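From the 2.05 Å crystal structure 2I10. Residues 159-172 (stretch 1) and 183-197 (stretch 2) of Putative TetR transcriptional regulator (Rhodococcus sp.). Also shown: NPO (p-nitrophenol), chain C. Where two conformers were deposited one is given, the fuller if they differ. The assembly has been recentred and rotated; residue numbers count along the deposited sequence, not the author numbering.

Stretch 1 159-172: ALARYVMAAVYGLS
Stretch 2, residues 183-197: ELTAAAILAAQVVPR

Stretch 1 is helical throughout, residues 159 to 172, with phi/psi near -62/-43 and regular i to i-4 backbone hydrogen bonds. The helix of stretch 2 begins before Glu 183 and includes Ala 191. The two helices are antiparallel: their N-to-C directions differ by 174°, and their axes approach to 10.8 Å. The CA of Leu 171 lies 7.1 Å from the CA of Leu 184, the CA of Ala 167 lies 6.7 Å from the CA of Ala 191, and the CA of Leu 160 lies 7.4 Å from the CA of Val 195. The contact buries 477 Å², both sides summed, and is mostly apolar.

Glu 183 makes no contact with stretch 1. Leu 184 points toward it. Its chi1 is -149°, between wells, and its chi2 is 52° (p). Its CD1 packs 3.7 Å from Leu 171 CD2, and its CD2 lies 3.4 Å from Leu 171 O. Leu 171 is in the mt rotamer (-69°, 156°) and has the largest area covered by the other stretch.

Thr 185 points away, and Ala 186 is out of reach. Ala 187 and Ala 188 also pack against Leu 171. Ala 187 CB is 4.2 Å from Leu 171 CD2, and Ala 188 CB is 3.8 Å from Leu 171 CD1. Leu 171 CD2 lies near both alanines, also 4.2 Å from Ala 188 CB; Leu 171 CD1 is near Ala 188 alone of the two. Ile 189 and Leu 190, both mt, make no contact.

Ala 191 points toward stretch 1. Its CB is 4.2 Å from Ala 167 CB, a small-to-small contact where the backbones come near. Its carbonyl provides the polar link: Tyr 163 OH donates a hydrogen bond to Ala 191 O at 2.6 Å. Tyr 163 has chi1 159° (t) and chi2 83°, which carries the hydroxyl across the gap and leaves Ala 191 O at the ring edge, near its plane. The same carbonyl accepts from Val 194 N at 3.3 Å.

From Ala 192 to Val 195 the chain forms a type I turn, closed by Val 195 N to Ala 192 O at 2.8 Å. Gln 193 is exposed and points away. Val 194 (chi1 177°, t) turns back toward stretch 1. Its CG1 sits over one face of the Tyr 163 ring, 4.0 Å from the centroid and 21° off the normal, in a CH-pi contact. The same CG1 meets Leu 160 CD1 at 3.7 Å. Val 194 CG2 is 3.4 Å from Tyr 163 OH. One valine therefore touches both Leu 160 and Tyr 163.

Val 195 has phi/psi -82/106 and leaves the helical conformation. Its chi1 is -177° (t). Its CG2 touches Leu 160 CD1 at 4.0 Å and Val 164 CG2 at 4.2 Å. Leu 160 is tp (-172°, 61°); Val 164 is t. Pro 196, at -70/153, ends the contact, its CD 4.3 Å from Leu 160 CD2. Arg 197 is out of reach.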

ATOM      1  N   ALA B 159     -15.118   6.395 -10.117  1.00 28.58           N
ATOM      2  CA  ALA B 159     -14.588   6.837  -8.855  1.00 28.19           C
ATOM      3  C   ALA B 159     -14.677   5.787  -7.753  1.00 28.19           C
ATOM      4  O   ALA B 159     -13.728   5.617  -6.963  1.00 27.50           O
ATOM      5  CB  ALA B 159     -15.293   8.144  -8.398  1.00 26.87           C
ATOM      6  N   LEU B 160     -15.834   5.128  -7.659  1.00 28.47           N
ATOM      7  CA  LEU B 160     -16.057   4.150  -6.599  1.00 29.01           C
ATOM      8  C   LEU B 160     -15.174   2.885  -6.754  1.00 28.94           C
ATOM      9  O   LEU B 160     -14.714   2.336  -5.754  1.00 29.81           O
ATOM     10  CB  LEU B 160     -17.531   3.779  -6.511  1.00 29.25           C
ATOM     11  CG  LEU B 160     -17.952   2.898  -5.322  1.00 29.04           C
ATOM     12  CD1 LEU B 160     -17.661   3.580  -3.976  1.00 31.56           C
ATOM     13  CD2 LEU B 160     -19.404   2.645  -5.463  1.00 29.27           C
ATOM     14  N   ALA B 161     -14.954   2.431  -7.993  1.00 29.14           N
ATOM     15  CA  ALA B 161     -13.963   1.361  -8.292  1.00 28.10           C
ATOM     16  C   ALA B 161     -12.546   1.714  -7.854  1.00 28.09           C
ATOM     17  O   ALA B 161     -11.858   0.908  -7.261  1.00 27.87           O
ATOM     18  CB  ALA B 161     -13.958   1.025  -9.796  1.00 26.86           C
ATOM     19  N   ARG B 162     -12.107   2.930  -8.185  1.00 29.86           N
ATOM     20  CA  ARG B 162     -10.799   3.431  -7.777  1.00 29.41           C
ATOM     21  C   ARG B 162     -10.719   3.474  -6.262  1.00 28.98           C
ATOM     22  O   ARG B 162      -9.715   3.115  -5.674  1.00 29.50           O
ATOM     23  CB  ARG B 162     -10.569   4.830  -8.402  1.00 28.76           C
ATOM     24  CG  ARG B 162      -9.123   5.366  -8.351  1.00 27.83           C
ATOM     25  CD  ARG B 162      -8.127   4.454  -9.118  1.00 28.02           C
ATOM     26  NE  ARG B 162      -8.385   4.453 -10.554  1.00 25.82           N
ATOM     27  CZ  ARG B 162      -7.687   3.788 -11.475  1.00 25.03           C
ATOM     28  NH1 ARG B 162      -6.665   3.001 -11.129  1.00 26.52           N
ATOM     29  NH2 ARG B 162      -8.040   3.888 -12.747  1.00 22.22           N
ATOM     30  N   TYR B 163     -11.782   3.891  -5.610  1.00 28.58           N
ATOM     31  CA  TYR B 163     -11.740   3.902  -4.167  1.00 28.71           C
ATOM     32  C   TYR B 163     -11.557   2.485  -3.606  1.00 28.04           C
ATOM     33  O   TYR B 163     -10.796   2.303  -2.673  1.00 27.95           O
ATOM     34  CB  TYR B 163     -12.986   4.537  -3.569  1.00 29.39           C
ATOM     35  CG  TYR B 163     -13.181   4.117  -2.140  1.00 30.35           C
ATOM     36  CD1 TYR B 163     -12.512   4.770  -1.105  1.00 29.59           C
ATOM     37  CD2 TYR B 163     -14.015   3.056  -1.827  1.00 28.10           C
ATOM     38  CE1 TYR B 163     -12.686   4.361   0.198  1.00 32.58           C
ATOM     39  CE2 TYR B 163     -14.165   2.628  -0.525  1.00 30.79           C
ATOM     40  CZ  TYR B 163     -13.508   3.299   0.484  1.00 30.58           C
ATOM     41  OH  TYR B 163     -13.694   2.895   1.809  1.00 34.34           O
ATOM     42  N   VAL B 164     -12.279   1.505  -4.145  1.00 27.44           N
ATOM     43  CA  VAL B 164     -12.153   0.096  -3.680  1.00 27.39           C
ATOM     44  C   VAL B 164     -10.742  -0.416  -3.838  1.00 28.02           C
ATOM     45  O   VAL B 164     -10.269  -1.138  -2.976  1.00 28.86           O
ATOM     46  CB  VAL B 164     -13.154  -0.893  -4.400  1.00 27.85           C
ATOM     47  CG1 VAL B 164     -12.886  -2.378  -4.003  1.00 27.67           C
ATOM     48  CG2 VAL B 164     -14.614  -0.509  -4.074  1.00 25.97           C
HETATM   49  N   MSE B 165     -10.087  -0.071  -4.957  1.00 28.48           N
HETATM   50  CA  MSE B 165      -8.706  -0.455  -5.203  1.00 29.38           C
HETATM   51  C   MSE B 165      -7.763   0.187  -4.169  1.00 28.37           C
HETATM   52  O   MSE B 165      -6.892  -0.468  -3.617  1.00 28.44           O
HETATM   53  CB  MSE B 165      -8.303  -0.017  -6.605  1.00 28.48           C
HETATM   54  CG  MSE B 165      -9.083  -0.761  -7.782  1.00 31.69           C
HETATM   55 SE   MSE B 165      -8.701   0.134  -9.462  0.80 35.81          SE
HETATM   56  CE  MSE B 165      -6.864  -0.417  -9.788  1.00 33.04           C
ATOM     57  N   ALA B 166      -7.915   1.493  -3.961  1.00 28.03           N
ATOM     58  CA  ALA B 166      -7.209   2.214  -2.876  1.00 27.32           C
ATOM     59  C   ALA B 166      -7.446   1.563  -1.514  1.00 26.00           C
ATOM     60  O   ALA B 166      -6.501   1.322  -0.750  1.00 26.62           O
ATOM     61  CB  ALA B 166      -7.635   3.698  -2.876  1.00 26.91           C
ATOM     62  N   ALA B 167      -8.687   1.186  -1.224  1.00 25.47           N
ATOM     63  CA  ALA B 167      -8.948   0.533   0.054  1.00 26.06           C
ATOM     64  C   ALA B 167      -8.190  -0.813   0.232  1.00 27.20           C
ATOM     65  O   ALA B 167      -7.602  -1.070   1.289  1.00 26.72           O
ATOM     66  CB  ALA B 167     -10.474   0.359   0.303  1.00 26.09           C
ATOM     67  N   VAL B 168      -8.173  -1.666  -0.794  1.00 26.66           N
ATOM     68  CA  VAL B 168      -7.478  -2.949  -0.722  0.50 26.81           C
ATOM     69  C   VAL B 168      -5.989  -2.785  -0.473  1.00 27.08           C
ATOM     70  O   VAL B 168      -5.402  -3.468   0.336  1.00 27.19           O
ATOM     71  CB  VAL B 168      -7.586  -3.770  -2.064  0.50 26.19           C
ATOM     72  CG1 VAL B 168      -6.736  -5.028  -1.986  0.50 27.00           C
ATOM     73  CG2 VAL B 168      -9.003  -4.145  -2.364  0.50 25.49           C
ATOM     74  N   TYR B 169      -5.362  -1.923  -1.283  1.00 26.32           N
ATOM     75  CA  TYR B 169      -3.930  -1.702  -1.162  1.00 26.54           C
ATOM     76  C   TYR B 169      -3.584  -1.042   0.177  1.00 25.66           C
ATOM     77  O   TYR B 169      -2.587  -1.375   0.772  1.00 25.53           O
ATOM     78  CB  TYR B 169      -3.449  -0.849  -2.308  1.00 27.06           C
ATOM     79  CG  TYR B 169      -3.651  -1.507  -3.643  1.00 29.14           C
ATOM     80  CD1 TYR B 169      -3.153  -2.794  -3.893  1.00 27.79           C
ATOM     81  CD2 TYR B 169      -4.349  -0.859  -4.660  1.00 31.38           C
ATOM     82  CE1 TYR B 169      -3.340  -3.407  -5.148  1.00 30.12           C
ATOM     83  CE2 TYR B 169      -4.539  -1.478  -5.916  1.00 31.98           C
ATOM     84  CZ  TYR B 169      -4.044  -2.739  -6.141  1.00 30.10           C
ATOM     85  OH  TYR B 169      -4.199  -3.334  -7.396  1.00 31.84           O
ATOM     86  N   GLY B 170      -4.429  -0.123   0.642  1.00 26.13           N
ATOM     87  CA  GLY B 170      -4.206   0.549   1.955  1.00 26.50           C
ATOM     88  C   GLY B 170      -4.315  -0.408   3.114  1.00 25.92           C
ATOM     89  O   GLY B 170      -3.495  -0.357   4.072  1.00 25.75           O
ATOM     90  N   LEU B 171      -5.321  -1.286   3.062  1.00 25.31           N
ATOM     91  CA  LEU B 171      -5.408  -2.348   4.092  1.00 26.18           C
ATOM     92  C   LEU B 171      -4.202  -3.281   4.036  1.00 25.75           C
ATOM     93  O   LEU B 171      -3.713  -3.695   5.075  1.00 26.13           O
ATOM     94  CB  LEU B 171      -6.697  -3.150   3.974  1.00 26.54           C
ATOM     95  CG  LEU B 171      -7.976  -2.402   4.339  1.00 29.11           C
ATOM     96  CD1 LEU B 171      -9.169  -3.079   3.616  1.00 30.23           C
ATOM     97  CD2 LEU B 171      -8.169  -2.441   5.828  1.00 28.39           C
ATOM     98  N   SER B 172      -3.688  -3.568   2.827  1.00 25.19           N
ATOM     99  CA  SER B 172      -2.460  -4.384   2.698  1.00 27.90           C
ATOM    100  C   SER B 172      -1.251  -3.716   3.384  1.00 27.23           C
ATOM    101  O   SER B 172      -0.448  -4.368   4.079  1.00 26.86           O
ATOM    102  CB  SER B 172      -2.114  -4.613   1.207  1.00 27.59           C
ATOM    103  OG  SER B 172      -0.812  -5.145   1.085  1.00 31.47           O
ATOM    104  N   GLU B 183      -8.614  -4.965  14.595  1.00 41.16           N
ATOM    105  CA  GLU B 183      -8.646  -3.566  14.216  1.00 40.07           C
ATOM    106  C   GLU B 183      -8.698  -3.384  12.682  1.00 39.05           C
ATOM    107  O   GLU B 183      -9.429  -2.517  12.168  1.00 38.11           O
ATOM    108  CB  GLU B 183      -7.415  -2.890  14.778  1.00 40.77           C
ATOM    109  CG  GLU B 183      -7.357  -1.415  14.576  1.00 41.40           C
ATOM    110  CD  GLU B 183      -6.273  -0.782  15.419  1.00 40.19           C
ATOM    111  OE1 GLU B 183      -6.188  -1.108  16.611  1.00 42.39           O
ATOM    112  OE2 GLU B 183      -5.524   0.055  14.890  1.00 41.48           O
ATOM    113  N   LEU B 184      -7.911  -4.167  11.950  1.00 37.74           N
ATOM    114  CA  LEU B 184      -7.895  -4.054  10.487  1.00 38.17           C
ATOM    115  C   LEU B 184      -9.216  -4.525   9.869  1.00 36.81           C
ATOM    116  O   LEU B 184      -9.705  -3.948   8.887  1.00 37.76           O
ATOM    117  CB  LEU B 184      -6.688  -4.794   9.871  1.00 38.01           C
ATOM    118  CG  LEU B 184      -6.162  -4.173   8.580  1.00 41.07           C
ATOM    119  CD1 LEU B 184      -5.886  -2.673   8.738  1.00 40.69           C
ATOM    120  CD2 LEU B 184      -4.929  -4.895   8.051  1.00 39.07           C
ATOM    121  N   THR B 185      -9.794  -5.569  10.458  1.00 36.03           N
ATOM    122  CA  THR B 185     -11.093  -6.071  10.044  1.00 35.68           C
ATOM    123  C   THR B 185     -12.168  -5.004  10.275  1.00 35.04           C
ATOM    124  O   THR B 185     -13.012  -4.793   9.393  1.00 33.79           O
ATOM    125  CB  THR B 185     -11.428  -7.385  10.804  1.00 36.24           C
ATOM    126  OG1 THR B 185     -10.539  -8.416  10.348  1.00 36.77           O
ATOM    127  CG2 THR B 185     -12.882  -7.803  10.572  1.00 36.07           C
ATOM    128  N   ALA B 186     -12.130  -4.332  11.443  1.00 33.44           N
ATOM    129  CA  ALA B 186     -13.037  -3.212  11.702  1.00 33.65           C
ATOM    130  C   ALA B 186     -12.829  -2.104  10.658  1.00 33.51           C
ATOM    131  O   ALA B 186     -13.792  -1.590  10.109  1.00 33.78           O
ATOM    132  CB  ALA B 186     -12.898  -2.680  13.149  1.00 34.34           C
ATOM    133  N   ALA B 187     -11.587  -1.795  10.319  1.00 33.24           N
ATOM    134  CA  ALA B 187     -11.300  -0.827   9.273  1.00 33.69           C
ATOM    135  C   ALA B 187     -11.870  -1.212   7.892  1.00 34.96           C
ATOM    136  O   ALA B 187     -12.360  -0.328   7.163  1.00 35.94           O
ATOM    137  CB  ALA B 187      -9.799  -0.571   9.168  1.00 33.45           C
ATOM    138  N   ALA B 188     -11.776  -2.497   7.529  1.00 34.54           N
ATOM    139  CA  ALA B 188     -12.298  -2.972   6.232  1.00 35.08           C
ATOM    140  C   ALA B 188     -13.827  -2.866   6.176  1.00 35.18           C
ATOM    141  O   ALA B 188     -14.374  -2.501   5.154  1.00 35.75           O
ATOM    142  CB  ALA B 188     -11.845  -4.389   5.980  1.00 34.91           C
ATOM    143  N   ILE B 189     -14.497  -3.169   7.298  1.00 34.87           N
ATOM    144  CA  ILE B 189     -15.933  -2.992   7.459  1.00 34.97           C
ATOM    145  C   ILE B 189     -16.339  -1.523   7.295  1.00 35.68           C
ATOM    146  O   ILE B 189     -17.303  -1.231   6.591  1.00 35.71           O
ATOM    147  CB  ILE B 189     -16.445  -3.566   8.803  1.00 34.86           C
ATOM    148  CG1 ILE B 189     -16.375  -5.100   8.761  1.00 35.08           C
ATOM    149  CG2 ILE B 189     -17.881  -3.127   9.089  1.00 34.72           C
ATOM    150  CD1 ILE B 189     -16.585  -5.813  10.141  1.00 34.80           C
ATOM    151  N   LEU B 190     -15.608  -0.599   7.920  1.00 35.30           N
ATOM    152  CA  LEU B 190     -15.839   0.839   7.667  1.00 34.54           C
ATOM    153  C   LEU B 190     -15.582   1.216   6.206  1.00 34.94           C
ATOM    154  O   LEU B 190     -16.323   2.014   5.611  1.00 34.60           O
ATOM    155  CB  LEU B 190     -14.946   1.679   8.575  1.00 34.22           C
ATOM    156  CG  LEU B 190     -15.185   1.635  10.078  1.00 31.41           C
ATOM    157  CD1 LEU B 190     -14.027   2.314  10.789  1.00 30.20           C
ATOM    158  CD2 LEU B 190     -16.491   2.325  10.403  1.00 31.32           C
ATOM    159  N   ALA B 191     -14.538   0.640   5.612  1.00 34.38           N
ATOM    160  CA  ALA B 191     -14.220   1.000   4.226  1.00 36.46           C
ATOM    161  C   ALA B 191     -15.342   0.586   3.284  1.00 36.91           C
ATOM    162  O   ALA B 191     -15.689   1.335   2.368  1.00 36.54           O
ATOM    163  CB  ALA B 191     -12.867   0.415   3.764  1.00 36.09           C
ATOM    164  N   ALA B 192     -15.938  -0.581   3.552  1.00 37.38           N
ATOM    165  CA  ALA B 192     -17.010  -1.106   2.708  1.00 38.46           C
ATOM    166  C   ALA B 192     -18.257  -0.203   2.709  1.00 38.58           C
ATOM    167  O   ALA B 192     -19.010  -0.158   1.720  1.00 39.09           O
ATOM    168  CB  ALA B 192     -17.375  -2.517   3.117  1.00 38.14           C
ATOM    169  N   GLN B 193     -18.440   0.542   3.794  1.00 39.30           N
ATOM    170  CA  GLN B 193     -19.576   1.453   3.967  1.00 39.49           C
ATOM    171  C   GLN B 193     -19.713   2.445   2.833  1.00 38.53           C
ATOM    172  O   GLN B 193     -20.803   2.924   2.566  1.00 39.47           O
ATOM    173  CB  GLN B 193     -19.453   2.243   5.284  1.00 38.59           C
ATOM    174  CG  GLN B 193     -20.104   1.607   6.496  1.00 40.01           C
ATOM    175  CD  GLN B 193     -19.755   2.351   7.811  1.00 42.42           C
ATOM    176  OE1 GLN B 193     -19.209   3.478   7.798  1.00 43.75           O
ATOM    177  NE2 GLN B 193     -20.092   1.728   8.949  1.00 44.92           N
ATOM    178  N   VAL B 194     -18.598   2.779   2.196  1.00 38.70           N
ATOM    179  CA  VAL B 194     -18.589   3.681   1.051  1.00 38.99           C
ATOM    180  C   VAL B 194     -19.339   3.135  -0.164  1.00 39.76           C
ATOM    181  O   VAL B 194     -19.827   3.904  -0.977  1.00 40.44           O
ATOM    182  CB  VAL B 194     -17.152   4.085   0.679  1.00 39.22           C
ATOM    183  CG1 VAL B 194     -17.144   4.976  -0.573  1.00 37.71           C
ATOM    184  CG2 VAL B 194     -16.500   4.825   1.892  1.00 38.28           C
ATOM    185  N   VAL B 195     -19.420   1.815  -0.292  1.00 39.11           N
ATOM    186  CA  VAL B 195     -20.290   1.220  -1.320  1.00 38.25           C
ATOM    187  C   VAL B 195     -21.724   1.179  -0.781  1.00 39.16           C
ATOM    188  O   VAL B 195     -22.038   0.399   0.106  1.00 38.82           O
ATOM    189  CB  VAL B 195     -19.783  -0.131  -1.741  1.00 37.11           C
ATOM    190  CG1 VAL B 195     -20.665  -0.724  -2.881  1.00 37.02           C
ATOM    191  CG2 VAL B 195     -18.326   0.013  -2.234  1.00 36.15           C
ATOM    192  N   PRO B 196     -22.598   2.071  -1.286  1.00 40.59           N
ATOM    193  CA  PRO B 196     -23.936   2.162  -0.689  1.00 41.45           C
ATOM    194  C   PRO B 196     -24.832   0.968  -0.971  1.00 41.43           C
ATOM    195  O   PRO B 196     -24.644   0.286  -1.972  1.00 41.59           O
ATOM    196  CB  PRO B 196     -24.540   3.401  -1.360  1.00 42.27           C
ATOM    197  CG  PRO B 196     -23.386   4.065  -2.092  1.00 43.72           C
ATOM    198  CD  PRO B 196     -22.419   3.019  -2.401  1.00 40.44           C
ATOM    199  N   ARG B 197     -25.773   0.707  -0.064  1.00 41.83           N
ATOM    200  CA  ARG B 197     -26.842  -0.247  -0.328  0.50 42.25           C
ATOM    201  C   ARG B 197     -28.180   0.463  -0.247  1.00 42.01           C
ATOM    202  O   ARG B 197     -28.700   0.711   0.850  1.00 42.20           O
ATOM    203  CB  ARG B 197     -26.813  -1.439   0.636  0.50 42.61           C
ATOM    204  CG  ARG B 197     -27.647  -2.621   0.124  0.50 43.50           C
ATOM    205  CD  ARG B 197     -28.051  -3.596   1.215  0.50 45.32           C
ATOM    206  NE  ARG B 197     -28.988  -4.594   0.700  0.50 46.20           N
ATOM    207  CZ  ARG B 197     -30.304  -4.598   0.916  0.50 47.01           C
ATOM    208  NH1 ARG B 197     -30.882  -3.663   1.671  0.50 47.10           N
ATOM    209  NH2 ARG B 197     -31.050  -5.557   0.382  0.50 47.37           N
TER
HETATM  210  C1  NPO C 201      -5.940   3.704 -15.201  0.80 64.93           C
HETATM  211  C2  NPO C 201      -4.652   4.191 -15.328  0.80 64.24           C
HETATM  212  C3  NPO C 201      -3.615   3.631 -14.626  0.80 62.43           C
HETATM  213  C4  NPO C 201      -3.844   2.580 -13.789  0.80 62.84           C
HETATM  214  C5  NPO C 201      -5.124   2.061 -13.635  0.80 62.33           C
HETATM  215  C6  NPO C 201      -6.176   2.622 -14.344  0.80 64.08           C
HETATM  216  OH  NPO C 201      -2.768   2.091 -13.124  0.80 64.06           O
HETATM  217  N1  NPO C 201      -6.932   4.354 -15.984  0.80 65.63           N
HETATM  218  O2  NPO C 201      -6.546   5.237 -16.763  0.80 67.14           O
HETATM  219  O3  NPO C 201      -8.133   4.068 -15.932  0.80 65.28           O